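Local coordinates for protein salicylate carboxymethyltransferase (Clarkia breweri, PDB 1M6E) that transfers a methyl group from S-adenosyl-L-methionine to the carboxyl group of salicylic acid, giving the volatile ester methyl salicylate, at residues G132-S146 with C194-T208. Residues are numbered along the deposited sequence; the frame is centred on the assembly and turned at random.
Sequences GRLFPRNTLHFIHSS and CRAQEVVPGGRMVLT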
loop_
_atom_site.group_PDB
_atom_site.type_symbol
_atom_site.label_atom_id
_atom_site.label_comp_id
_atom_site.label_asym_id
_atom_site.label_seq_id
_atom_site.Cartn_x
_atom_site.Cartn_y
_atom_site.Cartn_z
ATOM N N GLY A 132 10.772 -2.546 -14.784
ATOM C CA GLY A 132 9.759 -3.420 -15.325
ATOM C C GLY A 132 8.485 -2.601 -15.422
ATOM O O GLY A 132 8.492 -1.396 -15.138
ATOM N N ARG A 133 7.376 -3.220 -15.803
ATOM C CA ARG A 133 6.174 -2.426 -15.922
ATOM C C ARG A 133 5.328 -2.383 -14.670
ATOM O O ARG A 133 5.074 -3.398 -14.041
ATOM C CB ARG A 133 5.386 -2.854 -17.161
ATOM C CG ARG A 133 5.967 -2.143 -18.395
ATOM C CD ARG A 133 5.132 -2.304 -19.637
ATOM N NE ARG A 133 3.939 -1.464 -19.673
ATOM C CZ ARG A 133 2.700 -1.931 -19.801
ATOM N NH1 ARG A 133 2.476 -3.234 -19.898
ATOM N NH2 ARG A 133 1.682 -1.096 -19.862
ATOM N N LEU A 134 4.918 -1.179 -14.293
ATOM C CA LEU A 134 4.127 -0.992 -13.090
ATOM C C LEU A 134 2.698 -0.566 -13.390
ATOM O O LEU A 134 1.790 -0.847 -12.610
ATOM C CB LEU A 134 4.827 0.027 -12.189
ATOM C CG LEU A 134 6.275 -0.375 -11.846
ATOM C CD1 LEU A 134 7.138 0.864 -11.596
ATOM C CD2 LEU A 134 6.296 -1.282 -10.641
ATOM N N PHE A 135 2.482 0.089 -14.531
ATOM C CA PHE A 135 1.140 0.558 -14.904
ATOM C C PHE A 135 0.817 0.173 -16.325
ATOM O O PHE A 135 1.724 -0.034 -17.145
ATOM C CB PHE A 135 1.033 2.100 -14.819
ATOM C CG PHE A 135 1.737 2.695 -13.634
ATOM C CD1 PHE A 135 3.129 2.840 -13.646
ATOM C CD2 PHE A 135 1.027 2.962 -12.458
ATOM C CE1 PHE A 135 3.815 3.224 -12.499
ATOM C CE2 PHE A 135 1.689 3.340 -11.320
ATOM C CZ PHE A 135 3.090 3.472 -11.327
ATOM N N PRO A 136 -0.483 0.083 -16.643
ATOM C CA PRO A 136 -0.979 -0.259 -17.975
ATOM C C PRO A 136 -0.442 0.715 -19.020
ATOM O O PRO A 136 0.175 1.715 -18.668
ATOM C CB PRO A 136 -2.479 -0.172 -17.793
ATOM C CG PRO A 136 -2.639 -0.769 -16.469
ATOM C CD PRO A 136 -1.566 -0.041 -15.666
ATOM N N ARG A 137 -0.651 0.421 -20.302
ATOM C CA ARG A 137 -0.136 1.298 -21.361
ATOM C C ARG A 137 -0.850 2.638 -21.383
ATOM O O ARG A 137 -2.041 2.717 -21.075
ATOM C CB ARG A 137 -0.249 0.622 -22.726
ATOM C CG ARG A 137 0.754 -0.449 -22.928
ATOM C CD ARG A 137 0.961 -0.741 -24.385
ATOM N NE ARG A 137 1.228 -2.159 -24.552
ATOM C CZ ARG A 137 0.327 -3.113 -24.316
ATOM N NH1 ARG A 137 -0.902 -2.789 -23.912
ATOM N NH2 ARG A 137 0.664 -4.395 -24.462
ATOM N N ASN A 138 -0.122 3.689 -21.748
ATOM C CA ASN A 138 -0.694 5.035 -21.784
ATOM C C ASN A 138 -1.704 5.282 -20.653
ATOM O O ASN A 138 -2.906 5.437 -20.885
ATOM C CB ASN A 138 -1.334 5.283 -23.141
ATOM C CG ASN A 138 -0.311 5.448 -24.231
ATOM O OD1 ASN A 138 0.905 5.504 -23.971
ATOM N ND2 ASN A 138 -0.787 5.539 -25.465
ATOM N N THR A 139 -1.170 5.325 -19.430
ATOM C CA THR A 139 -1.924 5.507 -18.190
ATOM C C THR A 139 -1.447 6.775 -17.501
ATOM O O THR A 139 -2.211 7.432 -16.794
ATOM C CB THR A 139 -1.659 4.303 -17.194
ATOM O OG1 THR A 139 -2.097 3.076 -17.788
ATOM C CG2 THR A 139 -2.381 4.495 -15.846
ATOM N N LEU A 140 -0.195 7.135 -17.745
ATOM C CA LEU A 140 0.404 8.255 -17.049
ATOM C C LEU A 140 0.794 9.559 -17.722
ATOM O O LEU A 140 1.435 9.539 -18.768
ATOM C CB LEU A 140 1.645 7.728 -16.325
ATOM C CG LEU A 140 1.499 7.144 -14.924
ATOM C CD1 LEU A 140 0.273 6.264 -14.803
ATOM C CD2 LEU A 140 2.760 6.383 -14.604
ATOM N N HIS A 141 0.414 10.680 -17.087
ATOM C CA HIS A 141 0.817 12.029 -17.512
ATOM C C HIS A 141 1.637 12.468 -16.313
ATOM O O HIS A 141 1.078 12.814 -15.278
ATOM C CB HIS A 141 -0.324 13.048 -17.609
ATOM C CG HIS A 141 -1.695 12.470 -17.678
ATOM N ND1 HIS A 141 -2.181 11.830 -18.794
ATOM C CD2 HIS A 141 -2.716 12.502 -16.792
ATOM C CE1 HIS A 141 -3.443 11.490 -18.594
ATOM N NE2 HIS A 141 -3.793 11.888 -17.386
ATOM N N PHE A 142 2.950 12.428 -16.408
ATOM C CA PHE A 142 3.839 12.850 -15.299
ATOM C C PHE A 142 4.344 11.831 -14.310
ATOM O O PHE A 142 3.595 11.274 -13.508
ATOM C CB PHE A 142 3.290 14.024 -14.453
ATOM C CG PHE A 142 4.393 14.903 -13.901
ATOM C CD1 PHE A 142 4.771 16.070 -14.561
ATOM C CD2 PHE A 142 5.168 14.476 -12.825
ATOM C CE1 PHE A 142 5.917 16.795 -14.170
ATOM C CE2 PHE A 142 6.305 15.184 -12.426
ATOM C CZ PHE A 142 6.681 16.346 -13.105
ATOM N N ILE A 143 5.660 11.687 -14.339
ATOM C CA ILE A 143 6.404 10.778 -13.495
ATOM C C ILE A 143 7.528 11.488 -12.726
ATOM O O ILE A 143 8.503 11.929 -13.322
ATOM C CB ILE A 143 7.044 9.695 -14.353
ATOM C CG1 ILE A 143 6.000 8.695 -14.789
ATOM C CG2 ILE A 143 8.149 9.056 -13.630
ATOM C CD1 ILE A 143 6.555 7.624 -15.682
ATOM N N HIS A 144 7.413 11.582 -11.407
ATOM C CA HIS A 144 8.482 12.211 -10.655
ATOM C C HIS A 144 9.477 11.166 -10.105
ATOM O O HIS A 144 9.117 10.018 -9.995
ATOM C CB HIS A 144 7.921 13.044 -9.495
ATOM C CG HIS A 144 8.998 13.685 -8.693
ATOM N ND1 HIS A 144 9.458 13.146 -7.509
ATOM C CD2 HIS A 144 9.872 14.665 -9.023
ATOM C CE1 HIS A 144 10.575 13.758 -7.152
ATOM N NE2 HIS A 144 10.850 14.680 -8.056
ATOM N N SER A 145 10.724 11.544 -9.796
ATOM C CA SER A 145 11.652 10.583 -9.209
ATOM C C SER A 145 12.996 11.028 -8.709
ATOM O O SER A 145 13.952 11.042 -9.471
ATOM C CB SER A 145 11.925 9.406 -10.155
ATOM O OG SER A 145 13.009 8.619 -9.640
ATOM N N SER A 146 13.108 11.336 -7.426
ATOM C CA SER A 146 14.416 11.709 -6.878
ATOM C C SER A 146 15.170 10.514 -6.250
ATOM O O SER A 146 14.594 9.465 -5.961
ATOM C CB SER A 146 14.284 12.823 -5.837
ATOM O OG SER A 146 14.359 14.092 -6.444
ATOM N N CYS A 194 10.087 0.670 -20.422
ATOM C CA CYS A 194 8.885 0.497 -19.642
ATOM C C CYS A 194 8.175 1.809 -19.473
ATOM O O CYS A 194 6.977 1.926 -19.742
ATOM C CB CYS A 194 9.240 -0.066 -18.276
ATOM S SG CYS A 194 10.011 -1.691 -18.303
ATOM N N ARG A 195 8.923 2.804 -19.021
ATOM C CA ARG A 195 8.339 4.100 -18.806
ATOM C C ARG A 195 7.743 4.598 -20.114
ATOM O O ARG A 195 6.655 5.167 -20.140
ATOM C CB ARG A 195 9.394 5.044 -18.228
ATOM C CG ARG A 195 9.065 5.493 -16.789
ATOM C CD ARG A 195 8.193 4.458 -15.995
ATOM N NE ARG A 195 8.959 3.299 -15.545
ATOM C CZ ARG A 195 8.478 2.062 -15.464
ATOM N NH1 ARG A 195 7.223 1.786 -15.791
ATOM N NH2 ARG A 195 9.280 1.087 -15.078
ATOM N N ALA A 196 8.429 4.316 -21.214
ATOM C CA ALA A 196 7.965 4.722 -22.535
ATOM C C ALA A 196 6.603 4.156 -22.906
ATOM O O ALA A 196 5.865 4.769 -23.643
ATOM C CB ALA A 196 8.965 4.317 -23.558
ATOM N N GLN A 197 6.261 2.991 -22.395
ATOM C CA GLN A 197 4.995 2.386 -22.746
ATOM C C GLN A 197 3.830 2.876 -21.923
ATOM O O GLN A 197 2.670 2.790 -22.353
ATOM C CB GLN A 197 5.050 0.888 -22.555
ATOM C CG GLN A 197 5.979 0.114 -23.428
ATOM C CD GLN A 197 5.466 -1.303 -23.593
ATOM O OE1 GLN A 197 4.414 -1.526 -24.228
ATOM N NE2 GLN A 197 6.177 -2.271 -23.004
ATOM N N GLU A 198 4.128 3.369 -20.730
ATOM C CA GLU A 198 3.072 3.805 -19.824
ATOM C C GLU A 198 2.857 5.304 -19.805
ATOM O O GLU A 198 1.807 5.781 -19.402
ATOM C CB GLU A 198 3.390 3.315 -18.406
ATOM C CG GLU A 198 3.839 1.861 -18.337
ATOM C CD GLU A 198 4.610 1.564 -17.083
ATOM O OE1 GLU A 198 5.469 2.399 -16.720
ATOM O OE2 GLU A 198 4.365 0.503 -16.479
ATOM N N VAL A 199 3.871 6.047 -20.214
ATOM C CA VAL A 199 3.774 7.491 -20.243
ATOM C C VAL A 199 3.123 7.886 -21.537
ATOM O O VAL A 199 3.534 7.499 -22.627
ATOM C CB VAL A 199 5.136 8.118 -20.116
ATOM C CG1 VAL A 199 5.108 9.514 -20.563
ATOM C CG2 VAL A 199 5.571 8.074 -18.662
ATOM N N VAL A 200 2.053 8.634 -21.387
ATOM C CA VAL A 200 1.256 9.121 -22.492
ATOM C C VAL A 200 2.120 10.055 -23.361
ATOM O O VAL A 200 2.932 10.815 -22.836
ATOM C CB VAL A 200 0.058 9.840 -21.886
ATOM C CG1 VAL A 200 0.286 11.335 -21.919
ATOM C CG2 VAL A 200 -1.224 9.353 -22.531
ATOM N N PRO A 201 1.941 10.030 -24.697
ATOM C CA PRO A 201 2.711 10.858 -25.639
ATOM C C PRO A 201 3.017 12.327 -25.270
ATOM O O PRO A 201 4.053 12.865 -25.669
ATOM C CB PRO A 201 1.923 10.709 -26.931
ATOM C CG PRO A 201 0.528 10.497 -26.441
ATOM C CD PRO A 201 0.748 9.492 -25.363
ATOM N N GLY A 202 2.136 12.994 -24.535
ATOM C CA GLY A 202 2.462 14.352 -24.138
ATOM C C GLY A 202 3.228 14.371 -22.803
ATOM O O GLY A 202 3.976 15.313 -22.508
ATOM N N GLY A 203 3.050 13.299 -22.020
ATOM C CA GLY A 203 3.633 13.131 -20.684
ATOM C C GLY A 203 5.044 13.553 -20.368
ATOM O O GLY A 203 5.890 13.513 -21.240
ATOM N N ARG A 204 5.296 13.939 -19.114
ATOM C CA ARG A 204 6.637 14.391 -18.684
ATOM C C ARG A 204 7.228 13.517 -17.561
ATOM O O ARG A 204 6.483 12.890 -16.804
ATOM C CB ARG A 204 6.577 15.841 -18.182
ATOM C CG ARG A 204 5.865 16.826 -19.103
ATOM C CD ARG A 204 6.778 17.374 -20.197
ATOM N NE ARG A 204 7.888 18.156 -19.655
ATOM C CZ ARG A 204 8.531 19.108 -20.326
ATOM N NH1 ARG A 204 8.178 19.414 -21.573
ATOM N NH2 ARG A 204 9.538 19.751 -19.749
ATOM N N MET A 205 8.561 13.480 -17.462
ATOM C CA MET A 205 9.254 12.711 -16.438
ATOM C C MET A 205 10.394 13.538 -15.924
ATOM O O MET A 205 11.254 13.888 -16.705
ATOM C CB MET A 205 9.890 11.445 -16.991
ATOM C CG MET A 205 8.993 10.252 -17.179
ATOM S SD MET A 205 9.926 8.687 -17.037
ATOM C CE MET A 205 11.163 8.856 -18.268
ATOM N N VAL A 206 10.427 13.840 -14.630
ATOM C CA VAL A 206 11.534 14.601 -14.064
ATOM C C VAL A 206 12.310 13.683 -13.092
ATOM O O VAL A 206 11.939 13.497 -11.925
ATOM C CB VAL A 206 11.021 15.858 -13.336
ATOM C CG1 VAL A 206 12.206 16.688 -12.851
ATOM C CG2 VAL A 206 10.091 16.663 -14.261
ATOM N N LEU A 207 13.394 13.109 -13.600
ATOM C CA LEU A 207 14.235 12.186 -12.858
ATOM C C LEU A 207 15.468 12.880 -12.277
ATOM O O LEU A 207 16.141 13.622 -12.974
ATOM C CB LEU A 207 14.630 11.049 -13.800
ATOM C CG LEU A 207 13.408 10.439 -14.510
ATOM C CD1 LEU A 207 13.811 9.221 -15.337
ATOM C CD2 LEU A 207 12.376 10.034 -13.475
ATOM N N THR A 208 15.745 12.646 -10.998
ATOM C CA THR A 208 16.893 13.240 -10.293
ATOM C C THR A 208 17.753 12.087 -9.743
ATOM O O THR A 208 17.464 11.541 -8.685
ATOM C CB THR A 208 16.441 14.128 -9.054
ATOM O OG1 THR A 208 15.595 15.206 -9.491
ATOM C CG2 THR A 208 17.669 14.666 -8.279
#
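Parallel strands 143-146 and 204-208 are neighbours in the central sheet of the Rossmann-like methyltransferase fold. Their axes approach to 4.6 Å and diverge by only 6°. Ile143 N donates to Arg204 O, Ile143 O receives Val206 N, and Ser145 O receives Thr208 N at 2.8 Å. Ile143 and Met205 share one face of the sheet, where Ile143 CB meets Met205 CG at 3.5 Å. On the same face Leu207 CD2 packs against Ser145 CB. Just before the strand, the Phe142 ring brings CZ to 3.6 Å from Val206 CG2, and Arg204 O lies over one face of this ring. His144 points to the other face of the sheet and bonds through ND1 to Asp57. Ser146 touches bound S-adenosyl-L-homocysteine, so the C-terminal end of segment 132-146 reaches the cofactor pocket.

Segment 194-208 holds the end of helix 181-198, the turn after it and the start of strand 204-211. With strand 143-146 these make a beta-alpha-beta crossover. Here the loop 132-142 wraps the helix C-terminus. Glu198 O accepts from both Thr139 N and Leu140 N, and Gln197 O takes Asn138 N. Val200 N then returns a bond to Leu140 O. The Glu198 side chain leaves with CG beside its backbone N (chi1 -45°) and runs out extended to the loop. Its OE2 accepts two amides: Leu134 N on the syn lone pair, and Phe135 N, 2.7 Å away, from above the carboxylate plane. Arg195 NH2 meets Gly132 O in the guanidinium plane at 2.6 Å and also bonds Phe130 O. Arg133 slides past Glu198 in the opposite direction, a long ion pair by charge alone; its firmer partner is Glu91 of the second subunit.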